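Aminoglycoside N(3)-acetyltransferase, AAC(3)-IVa (PDB 6MN3) transfers the acetyl group of acetyl-CoA to N3 of 2-deoxystreptamine antibiotics, and so probably confers resistance to gentamicin, tobramycin, apramycin and related aminoglycosides. Local coordinates at residues L123-P128 against Y185-H190; V147-N152 against R219-R224; T154-E159 against H190-F195; V164-P169 against D237-L242. All blocks are in the same frame, centred on the assembly; numbering follows the deposited sequence.

Contact 1 of 4, residues L123-P128 against Y185-H190; sequences LPPHSP and YLENDH
The Tyr185 ring is approached obliquely by Leu123, Pro124 and Pro125, while CG of Glu187, two residues on, lies at its edge in the ring plane. Leu123 brings its CD2 branch to 3.6 Å from both CB and CD2 of Tyr185. Towards the phenol end, Pro125 CD comes to 3.6 Å from Tyr185 CE1, crossing it at about a right angle. Pro125 CB also lies over one face of His126, offset toward the rim. Glu187 CG is anti to the backbone N (chi1 -165°), and the extended chain runs on across Pro125, with CG 3.7 Å from Pro125 CD. Its OE1 accepts a hydrogen bond of 3.1 Å from Tyr185 OH. Pro124, which follows a cis peptide bond, rests CG 3.4 Å from Leu186 O; CB lies near Asn188, whose ND2 is bound to Glu159. Prolines, rigid and without N-H groups, suit this loop by offering carbon to hairpin strand 181-187. Two acceptors, Glu187 OE2 and Asp189 OD1, are 2.9 Å apart without a hydrogen bond, probably raising one pKa. No hydrogen bond crosses the contact, which is held by van der Waals packing of proline and leucine carbons on Tyr185 and the Glu187 chain.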
loop_
_atom_site.group_PDB
_atom_site.type_symbol
_atom_site.label_atom_id
_atom_site.label_comp_id
_atom_site.label_asym_id
_atom_site.label_seq_id
_atom_site.Cartn_x
_atom_site.Cartn_y
_atom_site.Cartn_z
ATOM N N LEU A 123 9.214 -13.530 -1.428
ATOM C CA LEU A 123 8.300 -14.448 -0.756
ATOM C C LEU A 123 8.542 -14.385 0.746
ATOM O O LEU A 123 9.637 -14.759 1.202
ATOM C CB LEU A 123 8.480 -15.883 -1.264
ATOM C CG LEU A 123 8.550 -16.094 -2.779
ATOM C CD1 LEU A 123 9.997 -16.201 -3.243
ATOM C CD2 LEU A 123 7.751 -17.315 -3.212
ATOM N N PRO A 124 7.578 -13.929 1.565
ATOM C CA PRO A 124 6.239 -13.411 1.248
ATOM C C PRO A 124 6.269 -12.121 0.420
ATOM O O PRO A 124 7.329 -11.504 0.316
ATOM C CB PRO A 124 5.628 -13.159 2.635
ATOM C CG PRO A 124 6.385 -14.050 3.549
ATOM C CD PRO A 124 7.782 -14.027 3.020
ATOM N N PRO A 125 5.129 -11.732 -0.161
ATOM C CA PRO A 125 5.129 -10.572 -1.071
ATOM C C PRO A 125 5.662 -9.286 -0.460
ATOM O O PRO A 125 6.176 -8.437 -1.198
ATOM C CB PRO A 125 3.650 -10.437 -1.454
ATOM C CG PRO A 125 3.107 -11.816 -1.324
ATOM C CD PRO A 125 3.828 -12.428 -0.160
ATOM N N HIS A 126 5.560 -9.108 0.856
ATOM C CA HIS A 126 5.977 -7.850 1.467
ATOM C C HIS A 126 7.156 -8.056 2.409
ATOM O O HIS A 126 7.141 -7.590 3.554
ATOM C CB HIS A 126 4.795 -7.210 2.195
ATOM C CG HIS A 126 3.554 -7.137 1.361
ATOM N ND1 HIS A 126 2.313 -7.501 1.837
ATOM C CD2 HIS A 126 3.368 -6.759 0.075
ATOM C CE1 HIS A 126 1.414 -7.341 0.883
ATOM N NE2 HIS A 126 2.028 -6.891 -0.197
ATOM N N SER A 127 8.184 -8.741 1.922
ATOM C CA SER A 127 9.374 -9.053 2.699
ATOM C C SER A 127 10.274 -7.827 2.802
ATOM O O SER A 127 10.020 -6.798 2.171
ATOM C CB SER A 127 10.105 -10.225 2.048
ATOM O OG SER A 127 10.897 -9.782 0.959
ATOM N N PRO A 128 11.340 -7.897 3.608
ATOM C CA PRO A 128 12.315 -6.792 3.635
ATOM C C PRO A 128 13.006 -6.534 2.302
ATOM O O PRO A 128 13.746 -5.547 2.194
ATOM C CB PRO A 128 13.321 -7.237 4.703
ATOM C CG PRO A 128 12.527 -8.099 5.613
ATOM C CD PRO A 128 11.539 -8.822 4.741
ATOM N N TYR A 185 4.512 -20.482 -1.260
ATOM C CA TYR A 185 5.246 -19.881 -0.155
ATOM C C TYR A 185 4.346 -19.882 1.075
ATOM O O TYR A 185 3.205 -20.347 1.031
ATOM C CB TYR A 185 5.715 -18.464 -0.508
ATOM C CG TYR A 185 4.607 -17.565 -1.014
ATOM C CD1 TYR A 185 3.944 -16.700 -0.154
ATOM C CD2 TYR A 185 4.221 -17.584 -2.350
ATOM C CE1 TYR A 185 2.929 -15.879 -0.610
ATOM C CE2 TYR A 185 3.205 -16.768 -2.813
ATOM C CZ TYR A 185 2.563 -15.918 -1.937
ATOM O OH TYR A 185 1.552 -15.100 -2.388
ATOM N N LEU A 186 4.866 -19.357 2.182
ATOM C CA LEU A 186 4.108 -19.226 3.423
ATOM C C LEU A 186 3.945 -17.741 3.714
ATOM O O LEU A 186 4.911 -17.066 4.085
ATOM C CB LEU A 186 4.808 -19.950 4.571
ATOM C CG LEU A 186 4.888 -21.473 4.436
ATOM C CD1 LEU A 186 5.645 -22.079 5.607
ATOM C CD2 LEU A 186 3.497 -22.081 4.316
ATOM N N GLU A 187 2.726 -17.237 3.545
ATOM C CA GLU A 187 2.433 -15.818 3.678
ATOM C C GLU A 187 1.678 -15.542 4.970
ATOM O O GLU A 187 0.975 -16.408 5.498
ATOM C CB GLU A 187 1.612 -15.317 2.486
ATOM C CG GLU A 187 1.551 -13.803 2.353
ATOM C CD GLU A 187 0.485 -13.347 1.377
ATOM O OE1 GLU A 187 0.394 -13.933 0.278
ATOM O OE2 GLU A 187 -0.265 -12.407 1.713
ATOM N N ASN A 188 1.830 -14.319 5.471
ATOM C CA ASN A 188 1.106 -13.861 6.654
ATOM C C ASN A 188 -0.119 -13.056 6.221
ATOM O O ASN A 188 -0.170 -11.828 6.313
ATOM C CB ASN A 188 2.031 -13.043 7.550
ATOM C CG ASN A 188 2.826 -12.013 6.773
ATOM O OD1 ASN A 188 3.611 -12.357 5.889
ATOM N ND2 ASN A 188 2.622 -10.740 7.094
ATOM N N ASP A 189 -1.122 -13.781 5.735
ATOM C CA ASP A 189 -2.350 -13.182 5.237
ATOM C C ASP A 189 -3.520 -13.522 6.151
ATOM O O ASP A 189 -3.581 -14.608 6.735
ATOM C CB ASP A 189 -2.655 -13.652 3.810
ATOM C CG ASP A 189 -3.403 -12.610 2.999
ATOM O OD1 ASP A 189 -3.145 -12.504 1.782
ATOM O OD2 ASP A 189 -4.246 -11.894 3.580
ATOM N N HIS A 190 -4.446 -12.578 6.268
ATOM C CA HIS A 190 -5.660 -12.753 7.055
ATOM C C HIS A 190 -6.694 -11.754 6.547
ATOM O O HIS A 190 -6.522 -11.144 5.487
ATOM C CB HIS A 190 -5.377 -12.586 8.552
ATOM C CG HIS A 190 -4.419 -11.479 8.866
ATOM N ND1 HIS A 190 -4.833 -10.203 9.180
ATOM C CD2 HIS A 190 -3.065 -11.459 8.917
ATOM C CE1 HIS A 190 -3.776 -9.443 9.410
ATOM N NE2 HIS A 190 -2.691 -10.182 9.256
#

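Contact 2 of 4, residues V147-N152 against R219-R224; sequences VGHDAN and RLIRSR
His149 and Ile221 point at each other tip to tip where the 3-10 turn 149-151, following strand 141-145, faces strand 216-222, the antiparallel neighbour of that strand in the mixed central sheet. Ile221 CD1 makes the touch, 3.7 Å from His149 CE1. A beta-branched residue suits the strand, and Ile221 CG1, anti to its carbonyl carbon (chi1 -41°), leads towards the imidazole. The ring itself is gripped through both nitrogens. Asn152 ND2 donates to His149 ND1 over 3.1 Å at 164°, close to the plane of the ring and also to that of the amide, and NE2 is bonded to Gln208. With ND1 accepting, a neutral ring protonated on NE2 would fit. Asn152 serves twice, since its OD1 weakly caps Thr154 N at the start of helix 154-161.

Arg219, on the same strand as Ile221, has a chain bent at chi3 (-80°), and its guanidinium meets the loop obliquely. NH2 lies 3.3 Å from Gly148 CA and makes a weak hydrogen bond of 3.2 Å to Val147 O. Arginine, with several donors, suits a place between partners: NH1 forms a salt bridge with Asp199 of helix 197-204. A water in the plane of the guanidinium, at its edge, accepts from Arg219 NE at 2.9 Å and lies 2.7 Å from Val147 O, to which it can donate.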
loop_
_atom_site.group_PDB
_atom_site.type_symbol
_atom_site.label_atom_id
_atom_site.label_comp_id
_atom_site.label_asym_id
_atom_site.label_seq_id
_atom_site.Cartn_x
_atom_site.Cartn_y
_atom_site.Cartn_z
ATOM N N VAL A 147 -9.144 4.966 2.171
ATOM C CA VAL A 147 -9.135 3.590 2.649
ATOM C C VAL A 147 -8.603 3.586 4.076
ATOM O O VAL A 147 -7.926 4.516 4.516
ATOM C CB VAL A 147 -8.286 2.653 1.760
ATOM C CG1 VAL A 147 -8.850 2.584 0.351
ATOM C CG2 VAL A 147 -6.830 3.104 1.740
ATOM N N GLY A 148 -8.928 2.517 4.800
ATOM C CA GLY A 148 -8.467 2.335 6.159
ATOM C C GLY A 148 -7.106 1.668 6.216
ATOM O O GLY A 148 -6.415 1.496 5.209
ATOM N N HIS A 149 -6.719 1.283 7.430
ATOM C CA HIS A 149 -5.427 0.639 7.620
ATOM C C HIS A 149 -5.419 -0.816 7.175
ATOM O O HIS A 149 -4.341 -1.414 7.099
ATOM C CB HIS A 149 -4.998 0.741 9.084
ATOM C CG HIS A 149 -4.330 2.036 9.420
ATOM N ND1 HIS A 149 -3.002 2.282 9.141
ATOM C CD2 HIS A 149 -4.808 3.163 9.999
ATOM C CE1 HIS A 149 -2.691 3.502 9.538
ATOM N NE2 HIS A 149 -3.768 4.059 10.061
ATOM N N ASP A 150 -6.584 -1.395 6.877
ATOM C CA ASP A 150 -6.616 -2.748 6.334
ATOM C C ASP A 150 -5.926 -2.831 4.980
ATOM O O ASP A 150 -5.561 -3.929 4.550
ATOM C CB ASP A 150 -8.061 -3.238 6.221
ATOM C CG ASP A 150 -8.908 -2.365 5.319
ATOM O OD1 ASP A 150 -8.572 -1.173 5.151
ATOM O OD2 ASP A 150 -9.912 -2.870 4.776
ATOM N N ALA A 151 -5.741 -1.699 4.304
ATOM C CA ALA A 151 -4.990 -1.636 3.058
ATOM C C ALA A 151 -3.563 -1.141 3.257
ATOM O O ALA A 151 -2.813 -1.049 2.280
ATOM C CB ALA A 151 -5.713 -0.737 2.052
ATOM N N ASN A 152 -3.174 -0.818 4.492
ATOM C CA ASN A 152 -1.820 -0.364 4.785
ATOM C C ASN A 152 -0.833 -1.516 4.643
ATOM O O ASN A 152 -0.516 -2.195 5.624
ATOM C CB ASN A 152 -1.747 0.238 6.190
ATOM C CG ASN A 152 -0.456 0.996 6.437
ATOM O OD1 ASN A 152 0.481 0.930 5.642
ATOM N ND2 ASN A 152 -0.404 1.727 7.547
ATOM N N ARG A 219 -5.342 9.817 5.334
ATOM C CA ARG A 219 -4.446 9.604 6.460
ATOM C C ARG A 219 -3.025 9.495 5.940
ATOM O O ARG A 219 -2.773 8.791 4.958
ATOM C CB ARG A 219 -4.833 8.348 7.246
ATOM C CG ARG A 219 -5.937 8.595 8.257
ATOM C CD ARG A 219 -6.505 7.302 8.797
ATOM N NE ARG A 219 -7.453 6.692 7.875
ATOM C CZ ARG A 219 -8.429 5.870 8.245
ATOM N NH1 ARG A 219 -8.588 5.563 9.525
ATOM N NH2 ARG A 219 -9.247 5.360 7.337
ATOM N N LEU A 220 -2.101 10.192 6.599
ATOM C CA LEU A 220 -0.712 10.264 6.163
ATOM C C LEU A 220 0.194 9.943 7.341
ATOM O O LEU A 220 0.157 10.637 8.362
ATOM C CB LEU A 220 -0.394 11.649 5.597
ATOM C CG LEU A 220 1.053 11.890 5.171
ATOM C CD1 LEU A 220 1.413 11.028 3.973
ATOM C CD2 LEU A 220 1.255 13.357 4.866
ATOM N N ILE A 221 1.002 8.893 7.200
ATOM C CA ILE A 221 1.892 8.420 8.254
ATOM C C ILE A 221 3.254 8.128 7.644
ATOM O O ILE A 221 3.344 7.586 6.537
ATOM C CB ILE A 221 1.349 7.152 8.955
ATOM C CG1 ILE A 221 -0.165 7.237 9.180
ATOM C CG2 ILE A 221 2.070 6.921 10.270
ATOM C CD1 ILE A 221 -0.984 6.494 8.137
ATOM N N ARG A 222 4.315 8.485 8.368
ATOM C CA ARG A 222 5.656 8.096 7.954
ATOM C C ARG A 222 5.794 6.579 7.996
ATOM O O ARG A 222 5.374 5.934 8.961
ATOM C CB ARG A 222 6.700 8.745 8.857
ATOM C CG ARG A 222 7.071 10.165 8.466
ATOM C CD ARG A 222 7.894 10.833 9.557
ATOM N NE ARG A 222 8.807 9.895 10.205
ATOM C CZ ARG A 222 10.057 9.678 9.809
ATOM N NH1 ARG A 222 10.547 10.336 8.767
ATOM N NH2 ARG A 222 10.816 8.805 10.456
ATOM N N SER A 223 6.381 6.012 6.939
ATOM C CA SER A 223 6.548 4.563 6.874
ATOM C C SER A 223 7.318 4.036 8.080
ATOM O O SER A 223 6.998 2.966 8.610
ATOM C CB SER A 223 7.254 4.173 5.578
ATOM O OG SER A 223 7.606 2.801 5.585
ATOM N N ARG A 224 8.335 4.774 8.530
ATOM C CA ARG A 224 9.097 4.341 9.696
ATOM C C ARG A 224 8.242 4.337 10.958
ATOM O O ARG A 224 8.429 3.480 11.829
ATOM C CB ARG A 224 10.324 5.233 9.886
ATOM C CG ARG A 224 11.284 5.223 8.708
ATOM C CD ARG A 224 12.521 4.393 9.003
ATOM N NE ARG A 224 13.520 4.504 7.944
ATOM C CZ ARG A 224 14.425 5.475 7.868
ATOM N NH1 ARG A 224 14.462 6.428 8.789
ATOM N NH2 ARG A 224 15.296 5.494 6.867
HETATM O O HOH W 1 -8.167 7.088 5.117
#

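Contact 3 of 4, residues T154-E159 against H190-F195; sequences TLHLAE and HCCERF. With ZN (zinc ion), chain D.
Leu155, His156 and Glu159, on the first turns of helix 154-161, face His190, Cys192 and Phe195 of the loop before helix 197-204. Cys192, His156 and Glu159 line up in the geometry of a Cys-His-Glu triad, a resemblance that does not by itself establish a catalytic role, and His156, His190 and Phe195 form an aromatic cluster.

Among the polar contacts, His190 NE2 donates to the syn lone pair of Glu159 OE2 over 2.9 Å at 155°, the two groups meeting tip to tip. His190 ND1 accepts from Cys192 N at 3.1 Å, so bonds on both nitrogens fix the imidazole. Glu159 OE1 takes a weak bond from His156 ND1. Asn188 ND2 also donates to OE1, and the Tyr166 hydroxyl lies at OE2, probably hydrogen-bonded though modelled very close; a carboxylate suits a place where several polar hydrogens converge.

The sulfur contact is at an edge: Cys192 SG, anti to its carbonyl carbon (chi1 -60°), lies 3.4 Å from His156 NE2, near the imidazole plane.

Ring packing centres on Phe195. Its edge meets the face of His156 in a T-shaped pair with planes at 66°, Phe195 CZ sitting 3.7 Å above the centre of the imidazole. Leu155 CB makes a CH-pi contact over one face of Phe195, and Cys192 CB lies over the opposite face.

Next to this cluster is the zinc site, where Cys191 joins His243, Cys249 and Cys252. Cys191 SG binds the zinc ion at 2.3 Å and accepts from Glu193 N at 3.5 Å.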
loop_
_atom_site.group_PDB
_atom_site.type_symbol
_atom_site.label_atom_id
_atom_site.label_comp_id
_atom_site.label_asym_id
_atom_site.label_seq_id
_atom_site.Cartn_x
_atom_site.Cartn_y
_atom_site.Cartn_z
ATOM N N THR A 154 2.255 -1.676 4.413
ATOM C CA THR A 154 3.448 -1.592 5.252
ATOM C C THR A 154 3.278 -2.367 6.556
ATOM O O THR A 154 4.264 -2.859 7.120
ATOM C CB THR A 154 3.785 -0.123 5.527
ATOM O OG1 THR A 154 4.039 0.547 4.284
ATOM C CG2 THR A 154 5.017 0.005 6.416
ATOM N N LEU A 155 2.040 -2.515 7.034
ATOM C CA LEU A 155 1.804 -3.314 8.231
ATOM C C LEU A 155 2.169 -4.777 8.011
ATOM O O LEU A 155 2.649 -5.441 8.938
ATOM C CB LEU A 155 0.346 -3.185 8.668
ATOM C CG LEU A 155 0.005 -1.867 9.367
ATOM C CD1 LEU A 155 -1.474 -1.795 9.710
ATOM C CD2 LEU A 155 0.860 -1.691 10.615
ATOM N N HIS A 156 1.957 -5.296 6.799
ATOM C CA HIS A 156 2.383 -6.660 6.497
ATOM C C HIS A 156 3.898 -6.793 6.591
ATOM O O HIS A 156 4.414 -7.833 7.015
ATOM C CB HIS A 156 1.898 -7.069 5.108
ATOM C CG HIS A 156 0.473 -7.522 5.074
ATOM N ND1 HIS A 156 0.034 -8.651 5.732
ATOM C CD2 HIS A 156 -0.614 -7.001 4.456
ATOM C CE1 HIS A 156 -1.261 -8.804 5.522
ATOM N NE2 HIS A 156 -1.679 -7.817 4.751
ATOM N N LEU A 157 4.626 -5.749 6.190
ATOM C CA LEU A 157 6.074 -5.748 6.359
ATOM C C LEU A 157 6.447 -5.803 7.835
ATOM O O LEU A 157 7.423 -6.460 8.215
ATOM C CB LEU A 157 6.673 -4.509 5.693
ATOM C CG LEU A 157 8.082 -4.067 6.102
ATOM C CD1 LEU A 157 9.124 -5.101 5.691
ATOM C CD2 LEU A 157 8.408 -2.707 5.505
ATOM N N ALA A 158 5.669 -5.126 8.684
ATOM C CA ALA A 158 5.954 -5.125 10.114
ATOM C C ALA A 158 5.779 -6.514 10.713
ATOM O O ALA A 158 6.551 -6.919 11.588
ATOM C CB ALA A 158 5.058 -4.113 10.826
ATOM N N GLU A 159 4.767 -7.258 10.255
ATOM C CA GLU A 159 4.595 -8.631 10.716
ATOM C C GLU A 159 5.818 -9.475 10.385
ATOM O O GLU A 159 6.278 -10.271 11.212
ATOM C CB GLU A 159 3.350 -9.251 10.084
ATOM C CG GLU A 159 2.040 -8.590 10.459
ATOM C CD GLU A 159 0.871 -9.167 9.685
ATOM O OE1 GLU A 159 0.937 -9.187 8.437
ATOM O OE2 GLU A 159 -0.107 -9.610 10.322
ATOM N N HIS A 190 -4.446 -12.578 6.268
ATOM C CA HIS A 190 -5.660 -12.753 7.055
ATOM C C HIS A 190 -6.694 -11.754 6.547
ATOM O O HIS A 190 -6.522 -11.144 5.487
ATOM C CB HIS A 190 -5.377 -12.586 8.552
ATOM C CG HIS A 190 -4.419 -11.479 8.866
ATOM N ND1 HIS A 190 -4.833 -10.203 9.180
ATOM C CD2 HIS A 190 -3.065 -11.459 8.917
ATOM C CE1 HIS A 190 -3.776 -9.443 9.410
ATOM N NE2 HIS A 190 -2.691 -10.182 9.256
ATOM N N CYS A 191 -7.776 -11.583 7.310
ATOM C CA CYS A 191 -8.823 -10.649 6.914
ATOM C C CYS A 191 -8.354 -9.201 6.947
ATOM O O CYS A 191 -9.021 -8.336 6.368
ATOM C CB CYS A 191 -10.047 -10.817 7.814
ATOM S SG CYS A 191 -9.807 -10.212 9.497
ATOM N N CYS A 192 -7.237 -8.918 7.621
ATOM C CA CYS A 192 -6.628 -7.594 7.718
ATOM C C CYS A 192 -7.531 -6.566 8.387
ATOM O O CYS A 192 -7.179 -5.381 8.440
ATOM C CB CYS A 192 -6.189 -7.074 6.342
ATOM S SG CYS A 192 -4.974 -8.113 5.499
ATOM N N GLU A 193 -8.688 -6.983 8.907
ATOM C CA GLU A 193 -9.592 -6.040 9.556
ATOM C C GLU A 193 -8.967 -5.455 10.816
ATOM O O GLU A 193 -9.152 -4.269 11.113
ATOM C CB GLU A 193 -10.917 -6.726 9.886
ATOM C CG GLU A 193 -11.859 -6.857 8.704
ATOM C CD GLU A 193 -12.995 -7.824 8.970
ATOM O OE1 GLU A 193 -12.775 -9.049 8.862
ATOM O OE2 GLU A 193 -14.108 -7.360 9.293
ATOM N N ARG A 194 -8.220 -6.269 11.565
ATOM C CA ARG A 194 -7.591 -5.813 12.798
ATOM C C ARG A 194 -6.445 -4.845 12.556
ATOM O O ARG A 194 -5.872 -4.342 13.530
ATOM C CB ARG A 194 -7.097 -7.012 13.608
ATOM C CG ARG A 194 -8.201 -7.982 14.005
ATOM C CD ARG A 194 -8.611 -7.787 15.454
ATOM N NE ARG A 194 -7.550 -8.178 16.377
ATOM C CZ ARG A 194 -7.671 -8.168 17.700
ATOM N NH1 ARG A 194 -8.810 -7.785 18.261
ATOM N NH2 ARG A 194 -6.653 -8.540 18.464
ATOM N N PHE A 195 -6.089 -4.577 11.296
ATOM C CA PHE A 195 -5.130 -3.518 11.005
ATOM C C PHE A 195 -5.639 -2.155 11.454
ATOM O O PHE A 195 -4.833 -1.242 11.663
ATOM C CB PHE A 195 -4.813 -3.476 9.508
ATOM C CG PHE A 195 -3.804 -4.499 9.067
ATOM C CD1 PHE A 195 -3.314 -5.444 9.953
ATOM C CD2 PHE A 195 -3.344 -4.511 7.759
ATOM C CE1 PHE A 195 -2.385 -6.386 9.543
ATOM C CE2 PHE A 195 -2.415 -5.447 7.343
ATOM C CZ PHE A 195 -1.936 -6.387 8.235
HETATM ZN ZN ZN D . -10.111 -11.882 11.111
#

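Contact 4 of 4, residues V164-P169 against D237-L242; sequences VPYGVP and DPLIFL
Val164 and Pro238 bring the two backbones together, their CA atoms 5.9 Å apart. Residues 164-167 form the approach to strand 168-174, while 237-242 fold into two overlapping type I turns, Asp237 to Ile240 and Leu239 to Leu242. An Asx turn opens the first, Leu239 N donating to Asp237 OD1 over 2.8 Å. Proline fits the second position of a type I turn, which needs a phi near -60° and no N-H.

The Tyr166 ring carries most of the contact made by 164-169. With Tyr166 CG between its backbone N and carbonyl carbon (chi1 44°), the ring beyond lies between Leu242 and Val164: Leu242 CD2 makes a CH-pi contact over one face, 4.0 Å from the ring centroid, and Val164 CG1 lies over the opposite face. Leu239 CD2 comes in at the edge, 3.6 Å from Tyr166 CD2. Branched aliphatic residues suit these places, their methyl groups following the flat ring. Further out, the Pro165 and Pro238 rings cross at about a right angle, with Pro165 CD 3.6 Å from Pro238 CB.

No direct hydrogen bond spans the segments; a water does so instead. Lying in the ring plane at its edge, it donates to Tyr166 OH at 3.0 Å and probably also to Pro238 O, modelled rather close, and accepts from Phe241 N at 2.9 Å. Tyr166 OH is probably also hydrogen-bonded to Glu159 OE2. A phenol suits this place: its carbons pack against the turns leading to zinc ligand His243, while its oxygen meets water and probably a buried carboxylate.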
loop_
_atom_site.group_PDB
_atom_site.type_symbol
_atom_site.label_atom_id
_atom_site.label_comp_id
_atom_site.label_asym_id
_atom_site.label_seq_id
_atom_site.Cartn_x
_atom_site.Cartn_y
_atom_site.Cartn_z
ATOM N N VAL A 164 6.585 -12.970 12.590
ATOM C CA VAL A 164 5.260 -13.306 13.116
ATOM C C VAL A 164 5.041 -14.810 13.001
ATOM O O VAL A 164 5.535 -15.437 12.041
ATOM C CB VAL A 164 4.175 -12.511 12.366
ATOM C CG1 VAL A 164 3.741 -13.207 11.076
ATOM C CG2 VAL A 164 2.994 -12.205 13.278
ATOM N N PRO A 165 4.364 -15.454 13.959
ATOM C CA PRO A 165 4.317 -16.926 13.946
ATOM C C PRO A 165 3.419 -17.515 12.871
ATOM O O PRO A 165 3.710 -18.613 12.384
ATOM C CB PRO A 165 3.805 -17.278 15.352
ATOM C CG PRO A 165 4.018 -16.045 16.171
ATOM C CD PRO A 165 3.842 -14.904 15.221
ATOM N N TYR A 166 2.339 -16.839 12.490
ATOM C CA TYR A 166 1.392 -17.438 11.562
ATOM C C TYR A 166 1.882 -17.328 10.122
ATOM O O TYR A 166 2.594 -16.390 9.750
ATOM C CB TYR A 166 0.011 -16.793 11.694
ATOM C CG TYR A 166 0.006 -15.286 11.804
ATOM C CD1 TYR A 166 0.158 -14.486 10.680
ATOM C CD2 TYR A 166 -0.178 -14.663 13.030
ATOM C CE1 TYR A 166 0.143 -13.108 10.777
ATOM C CE2 TYR A 166 -0.200 -13.288 13.137
ATOM C CZ TYR A 166 -0.037 -12.513 12.006
ATOM O OH TYR A 166 -0.051 -11.141 12.108
ATOM N N GLY A 167 1.492 -18.309 9.311
ATOM C CA GLY A 167 1.868 -18.352 7.914
ATOM C C GLY A 167 1.087 -19.391 7.137
ATOM O O GLY A 167 1.330 -20.594 7.277
ATOM N N VAL A 168 0.140 -18.943 6.318
ATOM C CA VAL A 168 -0.702 -19.843 5.533
ATOM C C VAL A 168 -0.084 -20.022 4.151
ATOM O O VAL A 168 0.580 -19.105 3.644
ATOM C CB VAL A 168 -2.144 -19.318 5.438
ATOM C CG1 VAL A 168 -2.789 -19.300 6.815
ATOM C CG2 VAL A 168 -2.169 -17.930 4.816
ATOM N N PRO A 169 -0.262 -21.179 3.509
ATOM C CA PRO A 169 0.370 -21.413 2.201
ATOM C C PRO A 169 -0.421 -20.762 1.074
ATOM O O PRO A 169 -1.610 -21.032 0.894
ATOM C CB PRO A 169 0.371 -22.943 2.079
ATOM C CG PRO A 169 -0.791 -23.379 2.904
ATOM C CD PRO A 169 -0.912 -22.392 4.037
ATOM N N ASP A 237 2.263 -8.719 21.641
ATOM C CA ASP A 237 1.349 -9.775 21.211
ATOM C C ASP A 237 1.650 -10.091 19.752
ATOM O O ASP A 237 1.272 -9.322 18.852
ATOM C CB ASP A 237 -0.111 -9.363 21.394
ATOM C CG ASP A 237 -1.069 -10.544 21.324
ATOM O OD1 ASP A 237 -0.811 -11.491 20.551
ATOM O OD2 ASP A 237 -2.089 -10.523 22.044
ATOM N N PRO A 238 2.330 -11.206 19.477
ATOM C CA PRO A 238 2.561 -11.594 18.076
ATOM C C PRO A 238 1.280 -11.846 17.301
ATOM O O PRO A 238 1.299 -11.787 16.065
ATOM C CB PRO A 238 3.404 -12.873 18.199
ATOM C CG PRO A 238 4.007 -12.809 19.568
ATOM C CD PRO A 238 2.986 -12.122 20.423
ATOM N N LEU A 239 0.168 -12.123 17.983
ATOM C CA LEU A 239 -1.121 -12.347 17.342
ATOM C C LEU A 239 -2.081 -11.183 17.575
ATOM O O LEU A 239 -3.292 -11.385 17.698
ATOM C CB LEU A 239 -1.739 -13.656 17.834
ATOM C CG LEU A 239 -0.779 -14.843 17.940
ATOM C CD1 LEU A 239 -1.495 -16.071 18.481
ATOM C CD2 LEU A 239 -0.136 -15.142 16.593
ATOM N N ILE A 240 -1.550 -9.959 17.640
ATOM C CA ILE A 240 -2.390 -8.791 17.890
ATOM C C ILE A 240 -3.324 -8.528 16.714
ATOM O O ILE A 240 -4.457 -8.065 16.899
ATOM C CB ILE A 240 -1.509 -7.565 18.207
ATOM C CG1 ILE A 240 -2.367 -6.322 18.458
ATOM C CG2 ILE A 240 -0.515 -7.304 17.082
ATOM C CD1 ILE A 240 -3.027 -6.300 19.816
ATOM N N PHE A 241 -2.881 -8.828 15.495
ATOM C CA PHE A 241 -3.667 -8.592 14.293
ATOM C C PHE A 241 -4.631 -9.728 13.973
ATOM O O PHE A 241 -5.332 -9.657 12.959
ATOM C CB PHE A 241 -2.736 -8.365 13.096
ATOM C CG PHE A 241 -1.950 -7.086 13.169
ATOM C CD1 PHE A 241 -2.525 -5.930 13.672
ATOM C CD2 PHE A 241 -0.637 -7.038 12.728
ATOM C CE1 PHE A 241 -1.803 -4.752 13.735
ATOM C CE2 PHE A 241 0.088 -5.864 12.789
ATOM C CZ PHE A 241 -0.496 -4.719 13.294
ATOM N N LEU A 242 -4.683 -10.768 14.801
ATOM C CA LEU A 242 -5.532 -11.926 14.553
ATOM C C LEU A 242 -6.841 -11.786 15.315
ATOM O O LEU A 242 -6.840 -11.509 16.521
ATOM C CB LEU A 242 -4.829 -13.220 14.964
ATOM C CG LEU A 242 -3.640 -13.685 14.123
ATOM C CD1 LEU A 242 -3.353 -15.152 14.402
ATOM C CD2 LEU A 242 -3.894 -13.451 12.639
HETATM O O HOH W 2 -0.397 -10.254 14.950
#

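Overall arrangement
Contact 3 is the buried one, and the others, each partly buried, gather round it. Contacts 1 and 4 share the hairpin of strands 168-174 and 181-187, joined by a backbone bond between Glu187 and Val168, and both send a polar group to Glu159 of contact 3: Asn188 from one, Tyr166 from the other. Contact 2 belongs instead to the central sheet and touches contact 3 where His149 and Asp150 pack on Phe195; it stays apart from contacts 1 and 4. Chemistry follows place: proline-rich carbon packing in contacts 1 and 4, with a bridging water in 4; an arginine, a water and a histidine-isoleucine touch in contact 2; histidines, carboxylate, sulfur and zinc in contact 3.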